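PDB 5YLN: alcohol dehydrogenase, zinc-containing from Streptococcus pneumoniae serotype 2, which acts as a zinc-dependent alcohol dehydrogenase, probably oxidising alcohols with NAD+ as hydride acceptor. Local coordinates for the interface of chains A and B. Residues are numbered along the deposited sequence; one frame, centred on the assembly and turned at random. Chains: chain A/B, Alcohol dehydrogenase, zinc-containing.

Contact 1 and contact 2 belong to one two-fold interface between identical chains, and the centres of their C-alpha atoms lie about 15 Å apart. They share no residue. Contact 1 joins the strands 291-293 of the two chains into a polar, backbone-bonded seam, with chain A also supplying its helix 282-285. Contact 2 sets loops of chain A against the structural zinc lobe of chain B and works through rings and aliphatic surface. Together they would fasten the nucleotide-binding part of one chain both to its counterpart and to the partner's zinc lobe, as expected if the dimer is the biological one. Each has a symmetry twin.

Contact 1: the interface of chains A and B. Residues chain A 280, 282, 285-286, 289-292; chain B 292-294.
B:Thr294 pushes its hydroxyl between A:Leu285 and A:Ile290, and this is the tightly packed end of the contact. OG1 stands between its own backbone N and carbonyl carbon (chi1 78°), which turns it toward chain A. There it donates to A:Leu285 O at 2.7 Å, tilted 28° from the carbonyl plane, and accepts from A:Ile290 N at 3.1 Å along a nearly straight N-H (164° at H). A hydroxyl that both gives and takes is fixed in rotation and satisfies two backbone groups, one at the end of helix 282-285 and one in the residue ahead of strand 291-293. Beside OG1, the methyl CG2 passes A:Leu282 CD2 at 3.6 Å, the two side chains running antiparallel. A:Ile290 lies parallel to the threonine side chain. The main chain closes the remainder: B:Thr294 N reaches A:Ile290 O at 3.0 Å, and A:Val292 and B:Val292 exchange reciprocal N-H to O bonds, each 2.8 Å long.

Looser packing flanks this seam. The A:Phe280 ring, with CG anti to the backbone N, brings its edge atom CE2 only to 4.0 Å from B:Val292 CG1. On the watery side, A:Asn291 crosses B:Thr293, its amide OD1 lying near the methyl. That same OD1 contacts a water at 2.9 Å that also bonds B:Thr294 O, while the water's link to A:Ile290 O is weak.

In the fold, strands 291-293 of the two chains pair antiparallel around the two-fold axis. They join the two nucleotide-binding domains edge to edge, as is familiar in dimers of this family.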
loop_
_atom_site.group_PDB
_atom_site.type_symbol
_atom_site.label_atom_id
_atom_site.label_comp_id
_atom_site.label_asym_id
_atom_site.label_seq_id
_atom_site.Cartn_x
_atom_site.Cartn_y
_atom_site.Cartn_z
ATOM N N PHE A 280 -5.366 -12.439 -0.670
ATOM C CA PHE A 280 -5.706 -11.079 -0.277
ATOM C C PHE A 280 -7.220 -10.903 -0.398
ATOM O O PHE A 280 -7.770 -11.037 -1.493
ATOM C CB PHE A 280 -4.937 -10.105 -1.169
ATOM C CG PHE A 280 -5.134 -8.688 -0.829
ATOM C CD1 PHE A 280 -5.175 -8.281 0.497
ATOM C CD2 PHE A 280 -5.239 -7.738 -1.831
ATOM C CE1 PHE A 280 -5.353 -6.957 0.815
ATOM C CE2 PHE A 280 -5.415 -6.404 -1.512
ATOM C CZ PHE A 280 -5.471 -6.017 -0.192
ATOM N N LEU A 282 -9.611 -8.960 -0.989
ATOM C CA LEU A 282 -10.087 -7.721 -1.601
ATOM C C LEU A 282 -11.612 -7.608 -1.604
ATOM O O LEU A 282 -12.143 -6.492 -1.619
ATOM C CB LEU A 282 -9.544 -7.599 -3.029
ATOM C CG LEU A 282 -8.521 -6.505 -3.332
ATOM C CD1 LEU A 282 -8.253 -6.465 -4.815
ATOM C CD2 LEU A 282 -8.955 -5.130 -2.825
ATOM N N LEU A 285 -11.916 -5.966 1.744
ATOM C CA LEU A 285 -11.051 -4.857 2.096
ATOM C C LEU A 285 -11.060 -3.733 1.072
ATOM O O LEU A 285 -10.503 -2.665 1.350
ATOM C CB LEU A 285 -9.619 -5.367 2.304
ATOM C CG LEU A 285 -9.501 -6.317 3.506
ATOM C CD1 LEU A 285 -8.125 -6.982 3.534
ATOM C CD2 LEU A 285 -9.782 -5.596 4.842
ATOM N N TRP A 286 -11.664 -3.935 -0.102
ATOM C CA TRP A 286 -11.745 -2.834 -1.057
ATOM C C TRP A 286 -12.429 -1.617 -0.433
ATOM O O TRP A 286 -12.029 -0.475 -0.703
ATOM C CB TRP A 286 -12.464 -3.284 -2.340
ATOM C CG TRP A 286 -13.958 -3.252 -2.238
ATOM C CD1 TRP A 286 -14.773 -4.284 -1.912
ATOM C CD2 TRP A 286 -14.809 -2.118 -2.444
ATOM N NE1 TRP A 286 -16.077 -3.872 -1.892
ATOM C CE2 TRP A 286 -16.130 -2.545 -2.222
ATOM C CE3 TRP A 286 -14.578 -0.779 -2.788
ATOM C CZ2 TRP A 286 -17.228 -1.686 -2.334
ATOM C CZ3 TRP A 286 -15.671 0.080 -2.897
ATOM C CH2 TRP A 286 -16.975 -0.379 -2.663
ATOM N N ASN A 289 -10.472 0.991 2.989
ATOM C CA ASN A 289 -9.445 2.021 2.866
ATOM C C ASN A 289 -8.115 1.606 3.503
ATOM O O ASN A 289 -7.531 2.334 4.309
ATOM C CB ASN A 289 -9.927 3.343 3.478
ATOM C CG ASN A 289 -11.066 3.950 2.712
ATOM O OD1 ASN A 289 -12.109 3.316 2.517
ATOM N ND2 ASN A 289 -10.878 5.178 2.265
ATOM N N ILE A 290 -7.598 0.454 3.108
ATOM C CA ILE A 290 -6.372 -0.057 3.707
ATOM C C ILE A 290 -5.238 -0.031 2.692
ATOM O O ILE A 290 -5.434 0.131 1.487
ATOM C CB ILE A 290 -6.553 -1.466 4.285
ATOM C CG1 ILE A 290 -6.877 -2.442 3.154
ATOM C CG2 ILE A 290 -7.599 -1.467 5.409
ATOM C CD1 ILE A 290 -6.279 -3.787 3.356
ATOM N N ASN A 291 -4.039 -0.187 3.205
ATOM C CA ASN A 291 -2.829 -0.227 2.416
ATOM C C ASN A 291 -2.070 -1.489 2.794
ATOM O O ASN A 291 -2.162 -1.983 3.924
ATOM C CB ASN A 291 -1.939 1.025 2.669
ATOM C CG ASN A 291 -2.717 2.317 2.613
ATOM O OD1 ASN A 291 -3.186 2.719 1.552
ATOM N ND2 ASN A 291 -2.844 2.992 3.760
ATOM N N VAL A 292 -1.316 -2.013 1.845
ATOM C CA VAL A 292 -0.408 -3.115 2.105
ATOM C C VAL A 292 0.919 -2.704 1.509
ATOM O O VAL A 292 0.982 -2.359 0.324
ATOM C CB VAL A 292 -0.902 -4.439 1.492
ATOM C CG1 VAL A 292 0.083 -5.575 1.797
ATOM C CG2 VAL A 292 -2.337 -4.774 1.984
ATOM N N VAL B 292 -0.074 -1.597 -2.211
ATOM C CA VAL B 292 -1.407 -1.883 -2.730
ATOM C C VAL B 292 -2.373 -1.089 -1.882
ATOM O O VAL B 292 -2.392 -1.257 -0.659
ATOM C CB VAL B 292 -1.751 -3.383 -2.668
ATOM C CG1 VAL B 292 -3.112 -3.650 -3.306
ATOM C CG2 VAL B 292 -0.655 -4.221 -3.310
ATOM N N THR B 293 -3.165 -0.227 -2.511
ATOM C CA THR B 293 -4.145 0.570 -1.791
ATOM C C THR B 293 -5.563 0.208 -2.222
ATOM O O THR B 293 -5.806 -0.185 -3.366
ATOM C CB THR B 293 -3.929 2.072 -2.016
ATOM O OG1 THR B 293 -4.090 2.369 -3.404
ATOM C CG2 THR B 293 -2.521 2.539 -1.523
ATOM N N THR B 294 -6.499 0.371 -1.295
ATOM C CA THR B 294 -7.924 0.199 -1.554
ATOM C C THR B 294 -8.658 1.414 -0.995
ATOM O O THR B 294 -8.057 2.299 -0.374
ATOM C CB THR B 294 -8.489 -1.082 -0.916
ATOM O OG1 THR B 294 -8.682 -0.864 0.497
ATOM C CG2 THR B 294 -7.543 -2.262 -1.118
HETATM O O HOH W 1 -5.995 3.210 1.359
#

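Contact 2: the interface of chains A and B. Residues chain A 240, 264; chain B 98-99, 104, 107.
B:Tyr98 and B:Tyr99 follow one another in helical backbone conformation and meet A:Arg240, while B:Tyr99 also meets A:Val264, whose backbone is extended, so a short turn of chain B faces a stretched loop of chain A. A:Arg240 lays its guanidinium flat on the B:Tyr98 ring, the two planes just 5° apart. The chain, extended from CG to NE, brings NE over that face, offset toward the rim and 4.0 Å from the ring centroid, in a cation-pi arrangement. A near-perpendicular last torsion (chi4 83°) then lays the group flat, with CZ 3.7 Å from B:Tyr98 CG. Its aliphatic part also serves, as CD passes B:Tyr99 OH at 3.5 Å; the B:Tyr99 ring stands steeply to the guanidinium.

A:Val264 fits between B:Tyr99 and B:His107. Its CG1, anti to the backbone N (chi1 169°), touches B:Tyr99 CE1 and B:His107 CD2, both at 3.6 Å. Valine and histidine meet end-on, and CG2 rests over the imidazole face toward its rim, 3.7 Å from the centroid, as a CH-pi contact nearer the ND1 side. B:Tyr99 is steadied from within its own chain: B:Tyr98 CD2 lies over the centre of one face and B:His107 CB over the rim of the other. With no N or O pair at bonding distance, shape and ring faces carry the contact.

In the fold, B:Tyr98 and B:Tyr99 lie between zinc ligands B:Cys97 and B:Cys100, and B:His107 directly precedes the ligand B:Cys108. The structural zinc lobe probably helps hold the receiving surface in shape. A:Val264 occupies the turn between strands 262-263 and 266-270, and A:Arg240 the loop after helix 226-236.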
loop_
_atom_site.group_PDB
_atom_site.type_symbol
_atom_site.label_atom_id
_atom_site.label_comp_id
_atom_site.label_asym_id
_atom_site.label_seq_id
_atom_site.Cartn_x
_atom_site.Cartn_y
_atom_site.Cartn_z
ATOM N N ARG A 240 -12.344 -0.797 16.427
ATOM C CA ARG A 240 -11.896 -0.254 15.155
ATOM C C ARG A 240 -10.745 -1.027 14.521
ATOM O O ARG A 240 -10.531 -0.898 13.309
ATOM C CB ARG A 240 -11.494 1.217 15.320
ATOM C CG ARG A 240 -12.644 2.070 15.806
ATOM C CD ARG A 240 -12.547 3.515 15.313
ATOM N NE ARG A 240 -13.812 4.217 15.512
ATOM C CZ ARG A 240 -14.172 4.783 16.657
ATOM N NH1 ARG A 240 -13.356 4.744 17.707
ATOM N NH2 ARG A 240 -15.349 5.389 16.759
ATOM N N VAL A 264 -9.931 0.751 9.431
ATOM C CA VAL A 264 -10.065 1.770 8.392
ATOM C C VAL A 264 -8.845 2.678 8.409
ATOM O O VAL A 264 -8.423 3.145 9.474
ATOM C CB VAL A 264 -11.352 2.591 8.584
ATOM C CG1 VAL A 264 -11.317 3.802 7.660
ATOM C CG2 VAL A 264 -12.591 1.754 8.310
ATOM N N TYR B 98 -15.601 10.250 14.583
ATOM C CA TYR B 98 -14.191 9.851 14.542
ATOM C C TYR B 98 -13.628 9.949 13.132
ATOM O O TYR B 98 -12.543 10.508 12.918
ATOM C CB TYR B 98 -14.052 8.419 15.080
ATOM C CG TYR B 98 -12.632 7.903 15.260
ATOM C CD1 TYR B 98 -11.935 8.105 16.453
ATOM C CD2 TYR B 98 -11.998 7.182 14.252
ATOM C CE1 TYR B 98 -10.639 7.612 16.627
ATOM C CE2 TYR B 98 -10.698 6.687 14.416
ATOM C CZ TYR B 98 -10.028 6.904 15.605
ATOM O OH TYR B 98 -8.747 6.430 15.764
ATOM N N TYR B 99 -14.366 9.443 12.146
ATOM C CA TYR B 99 -13.839 9.420 10.788
ATOM C C TYR B 99 -14.078 10.724 10.033
ATOM O O TYR B 99 -13.225 11.133 9.237
ATOM C CB TYR B 99 -14.417 8.215 10.043
ATOM C CG TYR B 99 -13.783 6.920 10.528
ATOM C CD1 TYR B 99 -12.432 6.700 10.327
ATOM C CD2 TYR B 99 -14.515 5.949 11.206
ATOM C CE1 TYR B 99 -11.812 5.556 10.784
ATOM C CE2 TYR B 99 -13.908 4.769 11.650
ATOM C CZ TYR B 99 -12.547 4.588 11.436
ATOM O OH TYR B 99 -11.890 3.449 11.859
ATOM N N ILE B 104 -12.359 11.225 6.415
ATOM C CA ILE B 104 -12.710 9.949 5.795
ATOM C C ILE B 104 -14.225 9.756 5.830
ATOM O O ILE B 104 -14.754 8.901 6.559
ATOM C CB ILE B 104 -11.958 8.788 6.484
ATOM C CG1 ILE B 104 -10.455 9.105 6.498
ATOM C CG2 ILE B 104 -12.254 7.437 5.776
ATOM C CD1 ILE B 104 -9.572 7.998 7.109
ATOM N N HIS B 107 -16.513 6.433 5.793
ATOM C CA HIS B 107 -16.759 5.637 6.987
ATOM C C HIS B 107 -17.359 6.466 8.123
ATOM O O HIS B 107 -17.164 6.155 9.298
ATOM C CB HIS B 107 -15.466 4.952 7.415
ATOM C CG HIS B 107 -14.939 4.024 6.373
ATOM N ND1 HIS B 107 -15.337 2.707 6.289
ATOM C CD2 HIS B 107 -14.095 4.234 5.334
ATOM C CE1 HIS B 107 -14.744 2.137 5.258
ATOM N NE2 HIS B 107 -13.991 3.045 4.657
#